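Local coordinates for nitrate transport protein nrtA (Synechocystis sp., PDB 2G29) that binds nitrate as the periplasmic substrate-binding component of the NrtABCD ABC transporter, which takes up nitrate and probably also nitrite, at residues N28-V32 against Q251-A255; P213-Q217 against F289-F293; K276-C280 against I296-K301; K332-Q336 against V358-N362. The contacts are given in a common frame with arbitrary orientation. Residue numbers count along the deposited sequence, not the author numbering.

From the first ordered residue the chain runs through both five-stranded sheets before contact 1 closes the longest loop, joining 28-32 to the start of helix 253-271. Contact 2 opens inside that loop, where strand 207-211 gives way to helix 214-221, and closes beyond it at 289-293, so contacts 1 and 2 cross. Contact 3, between helix 276-284 and 296-301, follows contact 1 in series but crosses contact 2; the two touch through Phe293 on Cys280 and Leu216 on Arg299. Contact 4 comes last and separately, with its centre about 31 Å from that of contact 3, across the chain's centre, and ties helix 332-344 to helix 354-361.

Contact 1: residues N28-V32 against Q251-A255; sequences NAPEV and QNPKA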
loop_
_atom_site.group_PDB
_atom_site.type_symbol
_atom_site.label_atom_id
_atom_site.label_comp_id
_atom_site.label_asym_id
_atom_site.label_seq_id
_atom_site.Cartn_x
_atom_site.Cartn_y
_atom_site.Cartn_z
ATOM N N ASN A 28 -29.549 3.723 -7.142
ATOM C CA ASN A 28 -30.029 4.086 -8.507
ATOM C C ASN A 28 -28.836 4.468 -9.402
ATOM O O ASN A 28 -27.680 4.066 -9.155
ATOM C CB ASN A 28 -31.050 5.255 -8.426
ATOM C CG ASN A 28 -32.521 4.804 -8.604
ATOM O OD1 ASN A 28 -32.922 4.333 -9.678
ATOM N ND2 ASN A 28 -33.328 4.968 -7.552
ATOM N N ALA A 29 -29.119 5.262 -10.426
ATOM C CA ALA A 29 -28.100 5.681 -11.387
ATOM C C ALA A 29 -27.108 6.679 -10.836
ATOM O O ALA A 29 -27.457 7.567 -10.053
ATOM C CB ALA A 29 -28.769 6.262 -12.646
ATOM N N PRO A 30 -25.833 6.529 -11.224
ATOM C CA PRO A 30 -24.839 7.479 -10.723
ATOM C C PRO A 30 -25.197 8.907 -11.103
ATOM O O PRO A 30 -25.740 9.150 -12.190
ATOM C CB PRO A 30 -23.543 7.012 -11.393
ATOM C CG PRO A 30 -23.988 6.297 -12.612
ATOM C CD PRO A 30 -25.217 5.537 -12.115
ATOM N N GLU A 31 -24.889 9.849 -10.213
ATOM C CA GLU A 31 -25.157 11.270 -10.425
ATOM C C GLU A 31 -24.228 11.823 -11.519
ATOM O O GLU A 31 -24.560 12.782 -12.220
ATOM C CB GLU A 31 -24.945 12.051 -9.117
ATOM C CG GLU A 31 -25.807 11.611 -7.918
ATOM C CD GLU A 31 -25.185 10.445 -7.137
ATOM O OE1 GLU A 31 -24.161 9.887 -7.605
ATOM O OE2 GLU A 31 -25.726 10.087 -6.063
ATOM N N VAL A 32 -23.056 11.211 -11.643
ATOM C CA VAL A 32 -22.070 11.597 -12.641
ATOM C C VAL A 32 -21.530 10.319 -13.234
ATOM O O VAL A 32 -21.540 9.281 -12.580
ATOM C CB VAL A 32 -20.909 12.394 -12.030
ATOM C CG1 VAL A 32 -19.851 12.652 -13.084
ATOM C CG2 VAL A 32 -21.415 13.715 -11.470
ATOM N N GLN A 251 -21.498 14.098 -2.143
ATOM C CA GLN A 251 -22.329 14.707 -3.189
ATOM C C GLN A 251 -22.855 13.709 -4.198
ATOM O O GLN A 251 -23.967 13.880 -4.726
ATOM C CB GLN A 251 -21.524 15.756 -3.948
ATOM C CG GLN A 251 -21.501 17.095 -3.271
ATOM C CD GLN A 251 -20.589 18.076 -3.972
ATOM O OE1 GLN A 251 -20.665 18.243 -5.191
ATOM N NE2 GLN A 251 -19.726 18.742 -3.207
ATOM N N ASN A 252 -22.055 12.685 -4.457
ATOM C CA ASN A 252 -22.360 11.647 -5.442
ATOM C C ASN A 252 -22.389 10.239 -4.835
ATOM O O ASN A 252 -21.624 9.361 -5.248
ATOM C CB ASN A 252 -21.304 11.699 -6.551
ATOM C CG ASN A 252 -21.179 13.070 -7.162
ATOM O OD1 ASN A 252 -22.114 13.563 -7.804
ATOM N ND2 ASN A 252 -20.037 13.705 -6.964
ATOM N N PRO A 253 -23.294 9.988 -3.872
ATOM C CA PRO A 253 -23.349 8.660 -3.253
ATOM C C PRO A 253 -23.650 7.484 -4.164
ATOM O O PRO A 253 -23.128 6.391 -3.969
ATOM C CB PRO A 253 -24.355 8.839 -2.112
ATOM C CG PRO A 253 -25.271 9.924 -2.629
ATOM C CD PRO A 253 -24.354 10.880 -3.362
ATOM N N LYS A 254 -24.474 7.709 -5.181
ATOM C CA LYS A 254 -24.781 6.625 -6.084
ATOM C C LYS A 254 -23.587 6.296 -6.989
ATOM O O LYS A 254 -23.324 5.123 -7.278
ATOM C CB LYS A 254 -26.020 6.970 -6.915
ATOM C CG LYS A 254 -27.291 7.144 -6.079
ATOM C CD LYS A 254 -28.370 7.877 -6.868
ATOM C CE LYS A 254 -29.583 8.191 -5.992
ATOM N NZ LYS A 254 -30.531 9.111 -6.716
ATOM N N ALA A 255 -22.866 7.323 -7.440
ATOM C CA ALA A 255 -21.683 7.104 -8.280
ATOM C C ALA A 255 -20.589 6.460 -7.422
ATOM O O ALA A 255 -19.860 5.596 -7.898
ATOM C CB ALA A 255 -21.176 8.424 -8.864
HETATM O O HOH W 1 -25.631 3.499 -7.479
#
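How a helix start can be satisfied by a residue distant in sequence is well illustrated here. The carboxylate of Glu31 straddles the first turn of helix 253-271 and takes two backbone hydrogen bonds: Lys254 N donates to OE2 at 2.8 Å and Ala255 N donates to OE1 at 2.9 Å. These amides have no helical carbonyl available to them so early in the helix, and the negative charge also faces the positive end of the helix dipole. Pro253 needs no such partner, since its nitrogen carries no hydrogen. Asn252, although it occupies the N-cap position, makes no capping bond with its side chain; its ND2 instead bonds weakly to Trp248 O. A water links the two segments farther along, donating to Asn28 O at 2.7 Å and to Lys254 O at 2.8 Å. Val32 O, by contrast, is buried without a partner in the model. Apolar contact supports the polar one, Pro30 CB lying 3.7 Å from Ala255 CB. At the protein surface, the N-terminal loop leading to strand 36-39 is thus laid across the start of helix 253-271, with Met62 touching both Pro30 and Ala255.

Contact 2: residues P213-Q217 against F289-F293; sequences PWPLQ and FKVPF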
loop_
_atom_site.group_PDB
_atom_site.type_symbol
_atom_site.label_atom_id
_atom_site.label_comp_id
_atom_site.label_asym_id
_atom_site.label_seq_id
_atom_site.Cartn_x
_atom_site.Cartn_y
_atom_site.Cartn_z
ATOM N N PRO A 213 5.989 -3.710 -9.029
ATOM C CA PRO A 213 7.018 -4.652 -9.503
ATOM C C PRO A 213 8.468 -4.276 -9.202
ATOM O O PRO A 213 9.389 -4.980 -9.622
ATOM C CB PRO A 213 6.759 -4.648 -11.010
ATOM C CG PRO A 213 6.538 -3.138 -11.273
ATOM C CD PRO A 213 5.588 -2.763 -10.101
ATOM N N TRP A 214 8.689 -3.217 -8.431
ATOM C CA TRP A 214 10.064 -2.753 -8.282
ATOM C C TRP A 214 11.050 -3.649 -7.551
ATOM O O TRP A 214 12.234 -3.637 -7.907
ATOM C CB TRP A 214 10.017 -1.276 -7.791
ATOM C CG TRP A 214 9.031 -0.447 -8.600
ATOM C CD1 TRP A 214 7.793 -0.013 -8.175
ATOM C CD2 TRP A 214 9.127 -0.051 -9.994
ATOM N NE1 TRP A 214 7.130 0.620 -9.190
ATOM C CE2 TRP A 214 7.925 0.613 -10.314
ATOM C CE3 TRP A 214 10.109 -0.206 -10.989
ATOM C CZ2 TRP A 214 7.672 1.141 -11.595
ATOM C CZ3 TRP A 214 9.862 0.314 -12.274
ATOM C CH2 TRP A 214 8.654 0.980 -12.556
ATOM N N PRO A 215 10.592 -4.459 -6.564
ATOM C CA PRO A 215 11.555 -5.351 -5.890
ATOM C C PRO A 215 12.071 -6.375 -6.915
ATOM O O PRO A 215 13.246 -6.649 -6.977
ATOM C CB PRO A 215 10.700 -6.017 -4.810
ATOM C CG PRO A 215 9.704 -4.888 -4.438
ATOM C CD PRO A 215 9.316 -4.390 -5.825
ATOM N N LEU A 216 11.181 -6.951 -7.717
ATOM C CA LEU A 216 11.653 -7.935 -8.685
ATOM C C LEU A 216 12.501 -7.265 -9.756
ATOM O O LEU A 216 13.492 -7.852 -10.211
ATOM C CB LEU A 216 10.476 -8.687 -9.318
ATOM C CG LEU A 216 10.875 -9.730 -10.408
ATOM C CD1 LEU A 216 11.931 -10.712 -9.912
ATOM C CD2 LEU A 216 9.645 -10.517 -10.815
ATOM N N GLN A 217 12.155 -6.037 -10.169
ATOM C CA GLN A 217 12.952 -5.397 -11.184
ATOM C C GLN A 217 14.361 -5.167 -10.640
ATOM O O GLN A 217 15.342 -5.268 -11.360
ATOM C CB GLN A 217 12.325 -4.073 -11.604
ATOM C CG GLN A 217 13.220 -3.363 -12.625
ATOM C CD GLN A 217 12.576 -2.146 -13.237
ATOM O OE1 GLN A 217 12.843 -1.015 -12.825
ATOM N NE2 GLN A 217 11.700 -2.373 -14.215
ATOM N N PHE A 289 2.118 0.667 -17.020
ATOM C CA PHE A 289 3.411 0.776 -16.326
ATOM C C PHE A 289 4.613 0.938 -17.240
ATOM O O PHE A 289 5.630 1.490 -16.811
ATOM C CB PHE A 289 3.722 -0.464 -15.461
ATOM C CG PHE A 289 2.722 -0.749 -14.367
ATOM C CD1 PHE A 289 2.854 -1.915 -13.615
ATOM C CD2 PHE A 289 1.655 0.106 -14.100
ATOM C CE1 PHE A 289 1.931 -2.243 -12.601
ATOM C CE2 PHE A 289 0.737 -0.216 -13.093
ATOM C CZ PHE A 289 0.884 -1.386 -12.359
ATOM N N LYS A 290 4.512 0.419 -18.469
ATOM C CA LYS A 290 5.648 0.441 -19.392
ATOM C C LYS A 290 6.846 -0.240 -18.662
ATOM O O LYS A 290 7.954 0.309 -18.581
ATOM C CB LYS A 290 5.989 1.887 -19.778
ATOM C CG LYS A 290 7.009 1.990 -20.872
ATOM C CD LYS A 290 6.701 1.024 -21.974
ATOM C CE LYS A 290 7.780 1.064 -23.042
ATOM N NZ LYS A 290 7.644 -0.092 -23.987
ATOM N N VAL A 291 6.588 -1.450 -18.169
ATOM C CA VAL A 291 7.546 -2.260 -17.409
ATOM C C VAL A 291 7.582 -3.661 -18.031
ATOM O O VAL A 291 6.540 -4.179 -18.387
ATOM C CB VAL A 291 7.060 -2.373 -15.912
ATOM C CG1 VAL A 291 7.797 -3.475 -15.172
ATOM C CG2 VAL A 291 7.254 -1.022 -15.178
ATOM N N PRO A 292 8.768 -4.252 -18.205
ATOM C CA PRO A 292 8.817 -5.606 -18.788
ATOM C C PRO A 292 7.886 -6.571 -18.050
ATOM O O PRO A 292 7.840 -6.557 -16.819
ATOM C CB PRO A 292 10.292 -6.014 -18.650
ATOM C CG PRO A 292 10.892 -4.960 -17.705
ATOM C CD PRO A 292 10.112 -3.720 -17.947
ATOM N N PHE A 293 7.163 -7.410 -18.811
ATOM C CA PHE A 293 6.263 -8.433 -18.256
ATOM C C PHE A 293 6.997 -9.307 -17.215
ATOM O O PHE A 293 6.442 -9.666 -16.163
ATOM C CB PHE A 293 5.762 -9.304 -19.435
ATOM C CG PHE A 293 4.825 -10.410 -19.045
ATOM C CD1 PHE A 293 3.466 -10.158 -18.845
ATOM C CD2 PHE A 293 5.303 -11.725 -18.903
ATOM C CE1 PHE A 293 2.579 -11.210 -18.509
ATOM C CE2 PHE A 293 4.433 -12.774 -18.567
ATOM C CZ PHE A 293 3.055 -12.506 -18.366
#
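A single valine serves as the bump in this buried fit, and the start of a helix supplies the hollow. Val291 points at helix 214-221 from the loop after helix 276-284, and its two methyl groups reach different walls of the recess. CG2 comes to 3.6 Å from CH2 at the far end of the Trp214 indole, while CG1 lies 4.1 Å from CG of the Pro213 ring and 4.2 Å from Gln217 NE2. The backbones stay well apart, with the CA atoms of Pro213 and Val291 8.3 Å from each other, so side chains alone fill the gap. Phe289 extends the apolar patch on one flank, its CE1 4.5 Å from Pro213 CD; Pro292 borders the Gln217 amide on another, with CD 4.3 Å from NE2. Pro213 follows a cis peptide bond and stands at the N-cap position, and its carbonyl oxygen receives the amide of Gln217 to form the first helical turn (Gln217 N to Pro213 O 3.0 Å). The polar ends are served from outside: Trp214 NE1 bonds to Ala41 O, Gln217 NE2 to Asp295 OD2. Trp214 also lies about 5 Å by its side chain from a bound nitrate and from nitrate-binding Gly211. Lacking any hydrogen bond, the segments meet by largely apolar contact, and the Gln217-Asp295 bond adds a polar tie just beyond 289-293.

Contact 3: residues K276-C280 against I296-K301; sequences KEEMC and IIDRSK
Cys280 overlaps three residues of 296-301, its SG lying 3.5 Å from Ile296 CG2, 4.0 Å from Ile297 CD1 and 3.5 Å from Ser300 OG. The setting is the type 2 periplasmic-binding-protein fold, and the motif a regular helix facing a turn of helical conformation. Residues 276-280 begin helix 276-284, with Cys280 N bonded to Lys276 O at 3.0 Å; residues 297-300 keep helical phi/psi without the regular bonds, Ser300 N reaching Ile296 O weakly at 3.4 Å. The two segments run in opposite senses: CA atoms of Lys276 and Ser300 are 6.5 Å apart, those of Cys280 and Ile297 5.9 Å. Cys280 (m) and Ser300 (m) both point across the interface. Ile297, with chi1 t and chi2 p, brings CD1 to 4.0 Å from Glu277 CA and 3.9 Å from Lys276 O. Met279 CE sits 3.7 Å from Ser300 OG, and Trp269 of helix 253-271 backs the methionine. Arg299, out of reach of 276-280, salt-bridges Glu212 and packs on helix 214-221. Lys301 NZ bonds to Ala273 O while lying 3.9 Å from Lys276 CB. Lys276, folded m, m, t, p, donates from NZ to Ser300 O at 2.7 Å, though that oxygen's position is less certain.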
loop_
_atom_site.group_PDB
_atom_site.type_symbol
_atom_site.label_atom_id
_atom_site.label_comp_id
_atom_site.label_asym_id
_atom_site.label_seq_id
_atom_site.Cartn_x
_atom_site.Cartn_y
_atom_site.Cartn_z
ATOM N N LYS A 276 -3.984 -13.992 -13.959
ATOM C CA LYS A 276 -2.737 -13.284 -13.658
ATOM C C LYS A 276 -1.907 -12.957 -14.900
ATOM O O LYS A 276 -1.325 -11.888 -14.990
ATOM C CB LYS A 276 -1.893 -14.085 -12.668
ATOM C CG LYS A 276 -2.517 -14.234 -11.271
ATOM C CD LYS A 276 -2.656 -12.875 -10.562
ATOM C CE LYS A 276 -3.236 -13.013 -9.120
ATOM N NZ LYS A 276 -2.400 -13.836 -8.173
ATOM N N GLU A 277 -1.854 -13.868 -15.876
ATOM C CA GLU A 277 -1.081 -13.601 -17.083
ATOM C C GLU A 277 -1.638 -12.375 -17.807
ATOM O O GLU A 277 -0.920 -11.418 -18.141
ATOM C CB GLU A 277 -1.124 -14.841 -17.983
ATOM C CG GLU A 277 -0.571 -16.092 -17.310
ATOM C CD GLU A 277 -1.053 -17.388 -17.927
ATOM O OE1 GLU A 277 -2.280 -17.689 -17.865
ATOM O OE2 GLU A 277 -0.197 -18.123 -18.476
ATOM N N GLU A 278 -2.942 -12.401 -18.067
ATOM C CA GLU A 278 -3.580 -11.302 -18.739
ATOM C C GLU A 278 -3.439 -10.002 -17.948
ATOM O O GLU A 278 -3.160 -8.958 -18.528
ATOM C CB GLU A 278 -5.054 -11.622 -18.998
ATOM C CG GLU A 278 -5.675 -10.620 -19.929
ATOM C CD GLU A 278 -7.184 -10.816 -20.141
ATOM O OE1 GLU A 278 -7.723 -11.865 -19.750
ATOM O OE2 GLU A 278 -7.786 -9.898 -20.706
ATOM N N MET A 279 -3.604 -10.071 -16.633
ATOM C CA MET A 279 -3.463 -8.873 -15.803
ATOM C C MET A 279 -2.100 -8.234 -16.022
ATOM O O MET A 279 -1.998 -7.048 -16.247
ATOM C CB MET A 279 -3.616 -9.247 -14.331
ATOM C CG MET A 279 -3.562 -8.048 -13.404
ATOM S SD MET A 279 -3.654 -8.488 -11.674
ATOM C CE MET A 279 -1.957 -8.996 -11.396
ATOM N N CYS A 280 -1.058 -9.044 -15.957
ATOM C CA CYS A 280 0.287 -8.545 -16.108
ATOM C C CYS A 280 0.592 -8.068 -17.525
ATOM O O CYS A 280 1.387 -7.137 -17.710
ATOM C CB CYS A 280 1.279 -9.597 -15.626
ATOM S SG CYS A 280 1.171 -9.830 -13.798
ATOM N N ILE A 296 6.995 -8.383 -13.601
ATOM C CA ILE A 296 5.704 -8.370 -12.936
ATOM C C ILE A 296 5.105 -9.757 -12.672
ATOM O O ILE A 296 4.618 -10.039 -11.571
ATOM C CB ILE A 296 4.645 -7.599 -13.784
ATOM C CG1 ILE A 296 5.247 -6.318 -14.371
ATOM C CG2 ILE A 296 3.409 -7.240 -12.926
ATOM C CD1 ILE A 296 4.244 -5.547 -15.243
ATOM N N ILE A 297 5.142 -10.618 -13.692
ATOM C CA ILE A 297 4.457 -11.907 -13.586
ATOM C C ILE A 297 4.841 -12.842 -12.458
ATOM O O ILE A 297 3.953 -13.357 -11.759
ATOM C CB ILE A 297 4.535 -12.654 -14.952
ATOM C CG1 ILE A 297 3.623 -13.896 -14.948
ATOM C CG2 ILE A 297 5.962 -13.094 -15.229
ATOM C CD1 ILE A 297 2.166 -13.582 -14.780
ATOM N N ASP A 298 6.141 -13.060 -12.237
ATOM C CA ASP A 298 6.485 -14.030 -11.206
ATOM C C ASP A 298 5.924 -13.700 -9.821
ATOM O O ASP A 298 5.380 -14.578 -9.157
ATOM C CB ASP A 298 7.993 -14.231 -11.125
ATOM C CG ASP A 298 8.526 -15.039 -12.298
ATOM O OD1 ASP A 298 7.707 -15.662 -13.023
ATOM O OD2 ASP A 298 9.761 -15.062 -12.491
ATOM N N ARG A 299 6.029 -12.435 -9.398
ATOM C CA ARG A 299 5.531 -12.106 -8.078
ATOM C C ARG A 299 4.016 -12.197 -7.998
ATOM O O ARG A 299 3.460 -12.508 -6.944
ATOM C CB ARG A 299 6.021 -10.707 -7.657
ATOM C CG ARG A 299 7.541 -10.559 -7.654
ATOM C CD ARG A 299 8.211 -11.542 -6.717
ATOM N NE ARG A 299 9.670 -11.432 -6.684
ATOM C CZ ARG A 299 10.367 -10.564 -5.968
ATOM N NH1 ARG A 299 9.750 -9.673 -5.202
ATOM N NH2 ARG A 299 11.699 -10.629 -5.979
ATOM N N SER A 300 3.329 -11.902 -9.101
ATOM C CA SER A 300 1.873 -11.997 -9.197
ATOM C C SER A 300 1.378 -13.460 -9.148
ATOM O O SER A 300 0.165 -13.717 -9.108
ATOM C CB SER A 300 1.398 -11.305 -10.475
ATOM O OG SER A 300 1.513 -9.889 -10.337
ATOM N N LYS A 301 2.328 -14.395 -9.140
ATOM C CA LYS A 301 2.052 -15.842 -9.027
ATOM C C LYS A 301 2.697 -16.402 -7.764
ATOM O O LYS A 301 2.699 -17.618 -7.543
ATOM C CB LYS A 301 2.604 -16.602 -10.223
ATOM C CG LYS A 301 1.881 -16.381 -11.509
ATOM C CD LYS A 301 0.473 -16.900 -11.425
ATOM C CE LYS A 301 0.026 -17.501 -12.748
ATOM N NZ LYS A 301 -1.387 -17.931 -12.616
#

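Contact 4: residues K332-Q336 against V358-N362; sequences KSHDQ and VDKVN
Lys332 and Asp359 form a salt bridge with NZ to OD1 at 2.7 Å, and Asn362 (t) ND2 donates a nearly straight hydrogen bond to Asp335 OD2 at 3.0 Å. The lysine (m, t, t, t) is extended, so NZ reaches Asp359 near the end of helix 354-361 and also donates to a water at 3.1 Å, which in turn donates to Asp359 O (2.7 Å) and Asn362 O (2.8 Å). A second water accepts from Gln336 NE2 at 2.9 Å and bonds weakly to Asp359 OD1 at 2.8 Å. Asp335 (m) is held further by Arg120 and Tyr100; Asn362 ND2 also bonds to Pro330 O, and its OD1 accepts from Glu364 N in an Asx turn into helix 364-373. In the packing, Val358 (t) points toward helix 332-344, CG1 3.6 Å from Lys332 CB, and CG2 3.8 Å from Asp335 CB and 3.9 Å from Gln336 CG. Residues 332-336 are the first turn of helix 332-344 (Gln336 N to Lys332 O 2.9 Å); residues 358-361 end helix 354-361, and Asn362 leaves helical geometry with phi/psi -75/123. CA atoms of Lys332 and Val358 are 6.4 Å apart. A helix start is set against a helix end in the C-terminal part of the chain, joined to helix 97-104 through Tyr100 and to strand 115-120 through Ile117 and Arg120, in this two-domain, C-shaped solute-binding protein.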
loop_
_atom_site.group_PDB
_atom_site.type_symbol
_atom_site.label_atom_id
_atom_site.label_comp_id
_atom_site.label_asym_id
_atom_site.label_seq_id
_atom_site.Cartn_x
_atom_site.Cartn_y
_atom_site.Cartn_z
ATOM N N LYS A 332 -11.233 -1.608 10.187
ATOM C CA LYS A 332 -10.919 -0.423 10.998
ATOM C C LYS A 332 -9.720 -0.713 11.931
ATOM O O LYS A 332 -8.946 0.198 12.214
ATOM C CB LYS A 332 -12.139 -0.010 11.828
ATOM C CG LYS A 332 -13.248 0.668 11.029
ATOM C CD LYS A 332 -14.429 1.018 11.899
ATOM C CE LYS A 332 -15.382 1.905 11.158
ATOM N NZ LYS A 332 -16.524 2.330 12.054
ATOM N N SER A 333 -9.555 -1.957 12.397
ATOM C CA SER A 333 -8.437 -2.269 13.287
ATOM C C SER A 333 -7.118 -2.053 12.559
ATOM O O SER A 333 -6.111 -1.646 13.174
ATOM C CB SER A 333 -8.535 -3.716 13.806
ATOM O OG SER A 333 -8.539 -4.629 12.723
ATOM N N HIS A 334 -7.106 -2.285 11.242
ATOM C CA HIS A 334 -5.894 -2.061 10.443
ATOM C C HIS A 334 -5.596 -0.562 10.334
ATOM O O HIS A 334 -4.470 -0.139 10.526
ATOM C CB HIS A 334 -6.055 -2.651 9.056
ATOM C CG HIS A 334 -6.029 -4.158 9.007
ATOM N ND1 HIS A 334 -5.656 -4.963 10.060
ATOM C CD2 HIS A 334 -6.312 -4.976 7.975
ATOM C CE1 HIS A 334 -5.711 -6.233 9.666
ATOM N NE2 HIS A 334 -6.101 -6.264 8.412
ATOM N N ASP A 335 -6.605 0.239 10.042
ATOM C CA ASP A 335 -6.390 1.689 10.002
ATOM C C ASP A 335 -5.858 2.162 11.372
ATOM O O ASP A 335 -4.945 3.020 11.424
ATOM C CB ASP A 335 -7.721 2.411 9.680
ATOM C CG ASP A 335 -8.188 2.212 8.243
ATOM O OD1 ASP A 335 -7.565 1.425 7.508
ATOM O OD2 ASP A 335 -9.202 2.852 7.878
ATOM N N GLN A 336 -6.407 1.611 12.461
ATOM C CA GLN A 336 -5.978 1.983 13.815
ATOM C C GLN A 336 -4.494 1.631 14.008
ATOM O O GLN A 336 -3.748 2.400 14.603
ATOM C CB GLN A 336 -6.849 1.285 14.862
ATOM C CG GLN A 336 -8.297 1.820 14.938
ATOM C CD GLN A 336 -9.295 0.859 15.569
ATOM O OE1 GLN A 336 -8.930 -0.153 16.165
ATOM N NE2 GLN A 336 -10.577 1.187 15.446
ATOM N N VAL A 358 -10.813 7.050 12.814
ATOM C CA VAL A 358 -11.074 5.898 11.941
ATOM C C VAL A 358 -12.586 5.764 11.729
ATOM O O VAL A 358 -13.022 5.427 10.616
ATOM C CB VAL A 358 -10.443 4.625 12.551
ATOM C CG1 VAL A 358 -10.918 3.338 11.837
ATOM C CG2 VAL A 358 -8.958 4.729 12.423
ATOM N N ASP A 359 -13.411 6.055 12.739
ATOM C CA ASP A 359 -14.851 5.928 12.536
ATOM C C ASP A 359 -15.393 6.969 11.548
ATOM O O ASP A 359 -16.506 6.782 11.005
ATOM C CB ASP A 359 -15.608 6.007 13.877
ATOM C CG ASP A 359 -15.532 4.721 14.675
ATOM O OD1 ASP A 359 -15.262 3.664 14.090
ATOM O OD2 ASP A 359 -15.773 4.766 15.908
ATOM N N LYS A 360 -14.642 8.045 11.306
ATOM C CA LYS A 360 -15.065 9.068 10.354
ATOM C C LYS A 360 -14.536 8.792 8.941
ATOM O O LYS A 360 -15.284 8.930 7.960
ATOM C CB LYS A 360 -14.611 10.469 10.799
ATOM C CG LYS A 360 -14.967 11.588 9.791
ATOM C CD LYS A 360 -14.709 12.956 10.383
ATOM C CE LYS A 360 -14.807 14.078 9.351
ATOM N NZ LYS A 360 -13.490 14.233 8.628
ATOM N N VAL A 361 -13.273 8.387 8.812
ATOM C CA VAL A 361 -12.668 8.134 7.507
ATOM C C VAL A 361 -12.957 6.770 6.880
ATOM O O VAL A 361 -13.165 6.669 5.673
ATOM C CB VAL A 361 -11.140 8.337 7.638
ATOM C CG1 VAL A 361 -10.381 7.922 6.359
ATOM C CG2 VAL A 361 -10.864 9.801 7.979
ATOM N N ASN A 362 -12.951 5.733 7.703
ATOM C CA ASN A 362 -13.176 4.382 7.213
ATOM C C ASN A 362 -14.648 4.167 6.886
ATOM O O ASN A 362 -15.509 4.362 7.738
ATOM C CB ASN A 362 -12.680 3.364 8.268
ATOM C CG ASN A 362 -12.866 1.936 7.820
ATOM O OD1 ASN A 362 -14.007 1.459 7.686
ATOM N ND2 ASN A 362 -11.753 1.238 7.578
HETATM O O HOH W 2 -17.193 4.438 9.927
HETATM O O HOH W 3 -12.515 3.261 14.672
#